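Local coordinates for protein heavy metal cation tricomponent efflux pump ZneA(CzcA-like) (Cupriavidus metallidurans, PDB 4K0J) that exports zinc ions as a Zn(II)/proton antiporter of the resistance-nodulation-cell division family, within a tricomponent heavy metal efflux system, at residues C[180-186]-C[259-265]; C[736-742]-C[753-758]. Residue numbers count along the deposited sequence, not the author numbering.

Overall arrangement
Together the two contacts show how a sheet combines a long-range strand pair with a local hairpin. Following the chain from the N terminus, interaction 1 pairs 180-186 with 259-265, closing an excursion of 72 residues that includes helix 199-208 and strands 214-220 and 223-230. Some 470 residues later, interaction 2 joins the helix-to-strand passage 736-742 to 753-758 in the hairpin 741-747/750-758, ten residues intervening. The contacts are in series, neither nested nor crossed, yet their centres lie 9 Å apart, because strands 182-187 and 750-758 are parallel neighbours in one sheet. The resulting mixed sheet, 259-263, 182-187, 750-758, 741-747, unites contributions from both halves of the chain, as in the docking domain of RND pumps.

Interaction 1: C[180-186]-C[259-265]; sequences TTQFMLE and RVVLGNP
An antiparallel strand pair forms the edge of the mixed sheet, probably in the docking domain that RND pumps carry far from the membrane. Strand 182-186 meets strand 259-263 at 155°, their axes approaching to 4.5 Å. The register sets Gln-182 opposite Gly-263 and Met-184 opposite Val-261 as hydrogen-bonded pairs, with Phe-183/Leu-262 and Leu-185/Val-260 as non-hydrogen-bonded pairs between and beyond them. Met-184 and Val-261 are joined reciprocally, N to O, at 2.9 Å in each direction. Gln-182 N reaches Gly-263 O at 2.6 Å, whereas the return bond from Gly-263 N to Gln-182 O, 2.8 Å, is bent and weak. Met-184, chi1 p and then fully extended (t, t), carries its CE to 3.6 Å from Gly-263 CA, where a beta carbon would collide with it, so the glycine makes room for the methionine. Beyond, the Gln-182 side chain (p, t) lies against Pro-265, CD to CD 3.4 Å. The opposite face is apolar: Leu-185 CD2 touches Val-260 CB at 3.7 Å, and Phe-183, Val-260 and Leu-262 pack on Leu-236 of helix 236-239. Toward the Arg-259 end, Glu-186 N bonds Arg-259 O at 2.9 Å, and Glu-186 OE1 forms a salt bridge to Arg-259 NH2 at 2.5 Å. Backbone bonding thus sets the register, while one face gains a charge pair and the other apolar packing against helix 236-239.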
ATOM      1  N   THR C 180       4.628  39.249  -2.965  1.00 41.80           N
ATOM      2  CA  THR C 180       3.267  38.869  -3.319  1.00 37.83           C
ATOM      3  C   THR C 180       2.418  40.138  -3.345  1.00 42.53           C
ATOM      4  O   THR C 180       2.594  41.028  -2.517  1.00 42.16           O
ATOM      5  CB  THR C 180       2.679  37.851  -2.335  1.00 32.64           C
ATOM      6  OG1 THR C 180       2.614  38.434  -1.034  1.00 45.09           O
ATOM      7  CG2 THR C 180       3.551  36.615  -2.259  1.00 37.12           C
ATOM      8  N   THR C 181       1.513  40.225  -4.312  1.00 48.75           N
ATOM      9  CA  THR C 181       0.753  41.448  -4.539  1.00 55.04           C
ATOM     10  C   THR C 181      -0.681  41.308  -4.047  1.00 53.24           C
ATOM     11  O   THR C 181      -1.371  40.344  -4.381  1.00 51.08           O
ATOM     12  CB  THR C 181       0.738  41.825  -6.043  1.00 68.37           C
ATOM     13  OG1 THR C 181       2.080  42.025  -6.507  1.00 72.81           O
ATOM     14  CG2 THR C 181      -0.071  43.094  -6.281  1.00 62.91           C
ATOM     15  N   GLN C 182      -1.133  42.272  -3.255  1.00 53.75           N
ATOM     16  CA  GLN C 182      -2.506  42.249  -2.765  1.00 46.91           C
ATOM     17  C   GLN C 182      -3.200  43.586  -2.960  1.00 48.30           C
ATOM     18  O   GLN C 182      -2.551  44.603  -3.201  1.00 49.97           O
ATOM     19  CB  GLN C 182      -2.564  41.808  -1.299  1.00 34.22           C
ATOM     20  CG  GLN C 182      -1.694  42.602  -0.352  1.00 38.30           C
ATOM     21  CD  GLN C 182      -1.614  41.958   1.015  1.00 48.85           C
ATOM     22  OE1 GLN C 182      -1.296  42.615   2.012  1.00 58.39           O
ATOM     23  NE2 GLN C 182      -1.903  40.660   1.070  1.00 36.71           N
ATOM     24  N   PHE C 183      -4.527  43.558  -2.877  1.00 52.60           N
ATOM     25  CA  PHE C 183      -5.357  44.751  -2.991  1.00 54.65           C
ATOM     26  C   PHE C 183      -5.681  45.182  -1.572  1.00 65.11           C
ATOM     27  O   PHE C 183      -6.149  44.372  -0.772  1.00 62.06           O
ATOM     28  CB  PHE C 183      -6.670  44.430  -3.720  1.00 52.31           C
ATOM     29  CG  PHE C 183      -6.515  44.135  -5.191  1.00 55.66           C
ATOM     30  CD1 PHE C 183      -7.181  44.903  -6.132  1.00 65.27           C
ATOM     31  CD2 PHE C 183      -5.726  43.086  -5.632  1.00 58.49           C
ATOM     32  CE1 PHE C 183      -7.058  44.639  -7.485  1.00 66.48           C
ATOM     33  CE2 PHE C 183      -5.594  42.817  -6.984  1.00 60.36           C
ATOM     34  CZ  PHE C 183      -6.263  43.593  -7.911  1.00 62.82           C
ATOM     35  N   MET C 184      -5.434  46.445  -1.241  1.00 75.20           N
ATOM     36  CA  MET C 184      -5.706  46.888   0.121  1.00 75.49           C
ATOM     37  C   MET C 184      -6.147  48.339   0.262  1.00 79.79           C
ATOM     38  O   MET C 184      -5.563  49.249  -0.331  1.00 83.09           O
ATOM     39  CB  MET C 184      -4.514  46.599   1.038  1.00 75.68           C
ATOM     40  CG  MET C 184      -3.230  47.306   0.657  1.00 77.80           C
ATOM     41  SD  MET C 184      -1.868  46.817   1.732  1.00 94.20           S
ATOM     42  CE  MET C 184      -0.623  48.020   1.279  1.00125.08           C
ATOM     43  N   LEU C 185      -7.197  48.530   1.052  1.00 81.82           N
ATOM     44  CA  LEU C 185      -7.637  49.857   1.452  1.00 84.06           C
ATOM     45  C   LEU C 185      -6.924  50.210   2.741  1.00 89.07           C
ATOM     46  O   LEU C 185      -6.804  49.378   3.638  1.00 89.23           O
ATOM     47  CB  LEU C 185      -9.152  49.881   1.666  1.00 86.16           C
ATOM     48  CG  LEU C 185      -9.841  51.194   2.067  1.00 90.58           C
ATOM     49  CD1 LEU C 185      -9.859  51.404   3.577  1.00 90.59           C
ATOM     50  CD2 LEU C 185      -9.212  52.394   1.372  1.00 88.24           C
ATOM     51  N   GLU C 186      -6.461  51.451   2.836  1.00 95.35           N
ATOM     52  CA  GLU C 186      -5.746  51.901   4.022  1.00 87.22           C
ATOM     53  C   GLU C 186      -6.616  52.797   4.907  1.00 94.71           C
ATOM     54  O   GLU C 186      -6.607  54.023   4.775  1.00 94.55           O
ATOM     55  CB  GLU C 186      -4.451  52.599   3.615  1.00 67.22           C
ATOM     56  CG  GLU C 186      -3.549  51.718   2.764  1.00 56.55           C
ATOM     57  CD  GLU C 186      -2.158  52.292   2.583  1.00 70.41           C
ATOM     58  OE1 GLU C 186      -2.008  53.533   2.627  1.00 71.76           O
ATOM     59  OE2 GLU C 186      -1.209  51.499   2.401  1.00 78.57           O
ATOM     60  N   ARG C 259      -7.100  55.495   1.383  1.00 88.89           N
ATOM     61  CA  ARG C 259      -6.404  55.222   0.136  1.00 86.69           C
ATOM     62  C   ARG C 259      -6.504  53.749  -0.236  1.00 96.23           C
ATOM     63  O   ARG C 259      -5.868  52.902   0.388  1.00108.23           O
ATOM     64  CB  ARG C 259      -4.936  55.634   0.270  1.00 81.79           C
ATOM     65  CG  ARG C 259      -4.128  55.541  -1.007  1.00 82.96           C
ATOM     66  CD  ARG C 259      -2.781  56.238  -0.854  1.00 87.42           C
ATOM     67  NE  ARG C 259      -1.953  55.627   0.182  1.00 88.09           N
ATOM     68  CZ  ARG C 259      -1.016  54.712  -0.052  1.00 83.16           C
ATOM     69  NH1 ARG C 259      -0.784  54.299  -1.290  1.00 84.98           N
ATOM     70  NH2 ARG C 259      -0.309  54.210   0.952  1.00 76.69           N
ATOM     71  N   VAL C 260      -7.319  53.441  -1.240  1.00 91.44           N
ATOM     72  CA  VAL C 260      -7.387  52.079  -1.765  1.00 87.46           C
ATOM     73  C   VAL C 260      -6.358  51.880  -2.875  1.00 84.51           C
ATOM     74  O   VAL C 260      -6.459  52.471  -3.952  1.00 86.89           O
ATOM     75  CB  VAL C 260      -8.801  51.710  -2.272  1.00 79.04           C
ATOM     76  CG1 VAL C 260      -9.414  52.858  -3.061  1.00 78.46           C
ATOM     77  CG2 VAL C 260      -8.755  50.428  -3.100  1.00 67.04           C
ATOM     78  N   VAL C 261      -5.360  51.049  -2.604  1.00 72.10           N
ATOM     79  CA  VAL C 261      -4.267  50.858  -3.545  1.00 66.08           C
ATOM     80  C   VAL C 261      -3.815  49.411  -3.616  1.00 63.90           C
ATOM     81  O   VAL C 261      -4.251  48.563  -2.832  1.00 63.74           O
ATOM     82  CB  VAL C 261      -3.039  51.703  -3.151  1.00 60.60           C
ATOM     83  CG1 VAL C 261      -3.250  53.161  -3.515  1.00 70.63           C
ATOM     84  CG2 VAL C 261      -2.737  51.539  -1.661  1.00 39.87           C
ATOM     85  N   LEU C 262      -2.930  49.143  -4.569  1.00 54.33           N
ATOM     86  CA  LEU C 262      -2.189  47.895  -4.606  1.00 44.56           C
ATOM     87  C   LEU C 262      -1.215  47.886  -3.429  1.00 48.51           C
ATOM     88  O   LEU C 262      -0.927  48.924  -2.835  1.00 49.31           O
ATOM     89  CB  LEU C 262      -1.407  47.791  -5.913  1.00 42.86           C
ATOM     90  CG  LEU C 262      -1.655  46.588  -6.818  1.00 41.14           C
ATOM     91  CD1 LEU C 262      -3.018  46.694  -7.483  1.00 40.98           C
ATOM     92  CD2 LEU C 262      -0.541  46.478  -7.853  1.00 39.01           C
ATOM     93  N   GLY C 263      -0.703  46.711  -3.094  1.00 56.17           N
ATOM     94  CA  GLY C 263       0.205  46.593  -1.974  1.00 52.33           C
ATOM     95  C   GLY C 263       0.696  45.177  -1.770  1.00 55.77           C
ATOM     96  O   GLY C 263       0.420  44.280  -2.573  1.00 54.29           O
ATOM     97  N   ASN C 264       1.430  44.986  -0.681  1.00 49.82           N
ATOM     98  CA  ASN C 264       2.007  43.696  -0.350  1.00 45.40           C
ATOM     99  C   ASN C 264       1.939  43.465   1.150  1.00 50.78           C
ATOM    100  O   ASN C 264       2.070  44.406   1.928  1.00 60.92           O
ATOM    101  CB  ASN C 264       3.458  43.654  -0.811  1.00 53.80           C
ATOM    102  CG  ASN C 264       4.291  44.757  -0.198  1.00 53.14           C
ATOM    103  OD1 ASN C 264       4.312  45.885  -0.695  1.00 51.08           O
ATOM    104  ND2 ASN C 264       4.981  44.439   0.891  1.00 46.78           N
ATOM    105  N   PRO C 265       1.739  42.207   1.563  1.00 35.59           N
ATOM    106  CA  PRO C 265       1.678  41.875   2.986  1.00 35.47           C
ATOM    107  C   PRO C 265       3.038  42.062   3.638  1.00 64.93           C
ATOM    108  O   PRO C 265       4.039  42.148   2.928  1.00 59.12           O
ATOM    109  CB  PRO C 265       1.309  40.396   2.973  1.00 35.61           C
ATOM    110  CG  PRO C 265       1.870  39.896   1.716  1.00 35.62           C
ATOM    111  CD  PRO C 265       1.677  41.001   0.724  1.00 35.69           C
TER

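Interaction 2: C[736-742]-C[753-758]; sequences GIGGSPV and NVVARF
Two backbone hydrogen bonds, well separated along strand 753-758, hold this contact: Val-742 N donates to Val-754 O at a very short 2.5 Å, and Phe-758 N to Gly-736 O at 3.1 Å. The first belongs to the beta hairpin of strands 741-747 and 750-758, where Pro-741 and Val-755 form an antiparallel non-hydrogen-bonded pair with CA atoms 4.0 Å apart. The second ties the strand to helix 726-737. Between them the chain turns through Gly-739, the first residue to leave helical geometry, at phi/psi 78/54. A beta carbon there would also crowd Arg-757 CD, whose side chain (p, t, t) leads away from this turn. At Gly-736 the lack of a side chain lets CA sit 3.6 Å from the Phe-758 ring centroid, over the ring face, as a CH-pi contact. Farther along, Val-742 CG2 meets Ala-756 CB at 3.9 Å and Pro-741 CB meets Val-755 CG2 at 4.0 Å. Val-742 also packs on helix 199-208, while Ile-737 touches Gly-215 of a neighbouring subunit. Main-chain bonds thus clamp the contact at two points: Gly-736 admits the aromatic ring at one, and Gly-739 lets the chain turn close to the strand between the two.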
ATOM      1  N   GLY C 736      -7.750  45.339  11.544  1.00 53.51           N
ATOM      2  CA  GLY C 736      -7.219  46.688  11.529  1.00 58.57           C
ATOM      3  C   GLY C 736      -5.709  46.757  11.632  1.00 51.38           C
ATOM      4  O   GLY C 736      -5.041  47.228  10.714  1.00 54.94           O
ATOM      5  N   ILE C 737      -5.163  46.293  12.750  1.00 42.18           N
ATOM      6  CA  ILE C 737      -3.714  46.293  12.924  1.00 45.46           C
ATOM      7  C   ILE C 737      -3.060  45.195  12.095  1.00 50.79           C
ATOM      8  O   ILE C 737      -2.297  45.475  11.168  1.00 55.55           O
ATOM      9  CB  ILE C 737      -3.302  46.106  14.393  1.00 40.29           C
ATOM     10  CG1 ILE C 737      -3.975  47.156  15.278  1.00 39.89           C
ATOM     11  CG2 ILE C 737      -1.796  46.186  14.518  1.00 33.72           C
ATOM     12  CD1 ILE C 737      -3.698  46.981  16.752  1.00 33.87           C
ATOM     13  N   GLY C 738      -3.372  43.947  12.436  1.00 48.55           N
ATOM     14  CA  GLY C 738      -2.777  42.783  11.796  1.00 48.84           C
ATOM     15  C   GLY C 738      -2.830  42.792  10.283  1.00 53.52           C
ATOM     16  O   GLY C 738      -1.877  42.388   9.617  1.00 35.35           O
ATOM     17  N   GLY C 739      -3.951  43.262   9.745  1.00 62.78           N
ATOM     18  CA  GLY C 739      -4.133  43.348   8.309  1.00 61.29           C
ATOM     19  C   GLY C 739      -4.455  42.008   7.683  1.00 57.17           C
ATOM     20  O   GLY C 739      -3.783  41.585   6.747  1.00 62.51           O
ATOM     21  N   SER C 740      -5.481  41.339   8.202  1.00 54.30           N
ATOM     22  CA  SER C 740      -5.919  40.065   7.643  1.00 59.61           C
ATOM     23  C   SER C 740      -6.596  40.280   6.294  1.00 55.09           C
ATOM     24  O   SER C 740      -7.359  41.236   6.125  1.00 46.51           O
ATOM     25  CB  SER C 740      -6.899  39.362   8.587  1.00 60.62           C
ATOM     26  OG  SER C 740      -8.225  39.437   8.084  1.00 49.02           O
ATOM     27  N   PRO C 741      -6.320  39.388   5.328  1.00 56.13           N
ATOM     28  CA  PRO C 741      -6.973  39.406   4.014  1.00 57.23           C
ATOM     29  C   PRO C 741      -8.469  39.191   4.153  1.00 64.74           C
ATOM     30  O   PRO C 741      -8.892  38.324   4.915  1.00 72.08           O
ATOM     31  CB  PRO C 741      -6.340  38.213   3.292  1.00 49.72           C
ATOM     32  CG  PRO C 741      -5.841  37.333   4.375  1.00 52.83           C
ATOM     33  CD  PRO C 741      -5.383  38.261   5.456  1.00 51.72           C
ATOM     34  N   VAL C 742      -9.263  39.973   3.431  1.00 63.55           N
ATOM     35  CA  VAL C 742     -10.710  39.860   3.536  1.00 57.25           C
ATOM     36  C   VAL C 742     -11.292  38.938   2.478  1.00 58.21           C
ATOM     37  O   VAL C 742     -12.094  38.055   2.786  1.00 61.89           O
ATOM     38  CB  VAL C 742     -11.407  41.213   3.398  1.00 49.46           C
ATOM     39  CG1 VAL C 742     -12.868  41.048   3.726  1.00 46.77           C
ATOM     40  CG2 VAL C 742     -10.760  42.244   4.306  1.00 46.63           C
ATOM     41  N   ASN C 753      -5.169  38.464  -2.740  1.00 36.73           N
ATOM     42  CA  ASN C 753      -5.986  38.720  -1.566  1.00 36.98           C
ATOM     43  C   ASN C 753      -6.361  40.187  -1.496  1.00 37.18           C
ATOM     44  O   ASN C 753      -5.520  41.055  -1.713  1.00 37.08           O
ATOM     45  CB  ASN C 753      -5.247  38.331  -0.283  1.00 36.88           C
ATOM     46  CG  ASN C 753      -4.855  36.867  -0.245  1.00 45.25           C
ATOM     47  OD1 ASN C 753      -3.833  36.498   0.342  1.00 41.16           O
ATOM     48  ND2 ASN C 753      -5.661  36.023  -0.877  1.00 49.51           N
ATOM     49  N   VAL C 754      -7.627  40.461  -1.206  1.00 37.49           N
ATOM     50  CA  VAL C 754      -8.052  41.815  -0.881  1.00 37.74           C
ATOM     51  C   VAL C 754      -8.062  41.969   0.628  1.00 37.78           C
ATOM     52  O   VAL C 754      -8.760  41.234   1.340  1.00 52.31           O
ATOM     53  CB  VAL C 754      -9.446  42.139  -1.427  1.00 38.09           C
ATOM     54  CG1 VAL C 754      -9.716  43.638  -1.334  1.00 38.36           C
ATOM     55  CG2 VAL C 754      -9.586  41.641  -2.850  1.00 37.97           C
ATOM     56  N   VAL C 755      -7.280  42.935   1.099  1.00 42.52           N
ATOM     57  CA  VAL C 755      -7.062  43.154   2.523  1.00 57.48           C
ATOM     58  C   VAL C 755      -7.576  44.525   2.968  1.00 57.92           C
ATOM     59  O   VAL C 755      -7.487  45.505   2.223  1.00 42.62           O
ATOM     60  CB  VAL C 755      -5.556  43.061   2.860  1.00 59.61           C
ATOM     61  CG1 VAL C 755      -5.337  43.096   4.360  1.00 69.85           C
ATOM     62  CG2 VAL C 755      -4.959  41.799   2.270  1.00 57.51           C
ATOM     63  N   ALA C 756      -8.129  44.586   4.178  1.00 66.00           N
ATOM     64  CA  ALA C 756      -8.463  45.860   4.812  1.00 61.62           C
ATOM     65  C   ALA C 756      -7.603  46.039   6.050  1.00 63.10           C
ATOM     66  O   ALA C 756      -7.537  45.151   6.899  1.00 71.63           O
ATOM     67  CB  ALA C 756      -9.925  45.906   5.190  1.00 54.60           C
ATOM     68  N   ARG C 757      -6.936  47.183   6.145  1.00 52.67           N
ATOM     69  CA  ARG C 757      -6.139  47.492   7.321  1.00 52.24           C
ATOM     70  C   ARG C 757      -5.916  48.996   7.465  1.00 53.42           C
ATOM     71  O   ARG C 757      -5.907  49.729   6.475  1.00 46.79           O
ATOM     72  CB  ARG C 757      -4.795  46.764   7.269  1.00 57.16           C
ATOM     73  CG  ARG C 757      -3.852  47.260   6.186  1.00 63.59           C
ATOM     74  CD  ARG C 757      -2.452  46.692   6.380  1.00 70.63           C
ATOM     75  NE  ARG C 757      -1.522  47.144   5.349  1.00 73.62           N
ATOM     76  CZ  ARG C 757      -0.235  46.810   5.304  1.00 75.04           C
ATOM     77  NH1 ARG C 757       0.538  47.270   4.330  1.00 77.75           N
ATOM     78  NH2 ARG C 757       0.279  46.018   6.235  1.00 77.50           N
ATOM     79  N   PHE C 758      -5.741  49.442   8.707  1.00 51.85           N
ATOM     80  CA  PHE C 758      -5.458  50.841   9.006  1.00 43.21           C
ATOM     81  C   PHE C 758      -4.149  51.263   8.367  1.00 48.55           C
ATOM     82  O   PHE C 758      -3.264  50.436   8.141  1.00 52.12           O
ATOM     83  CB  PHE C 758      -5.375  51.054  10.517  1.00 42.00           C
ATOM     84  CG  PHE C 758      -6.618  50.651  11.254  1.00 40.79           C
ATOM     85  CD1 PHE C 758      -7.868  50.865  10.703  1.00 36.81           C
ATOM     86  CD2 PHE C 758      -6.534  50.050  12.498  1.00 49.20           C
ATOM     87  CE1 PHE C 758      -9.023  50.491  11.382  1.00 43.55           C
ATOM     88  CE2 PHE C 758      -7.683  49.676  13.182  1.00 57.32           C
ATOM     89  CZ  PHE C 758      -8.931  49.897  12.621  1.00 36.78           C
TER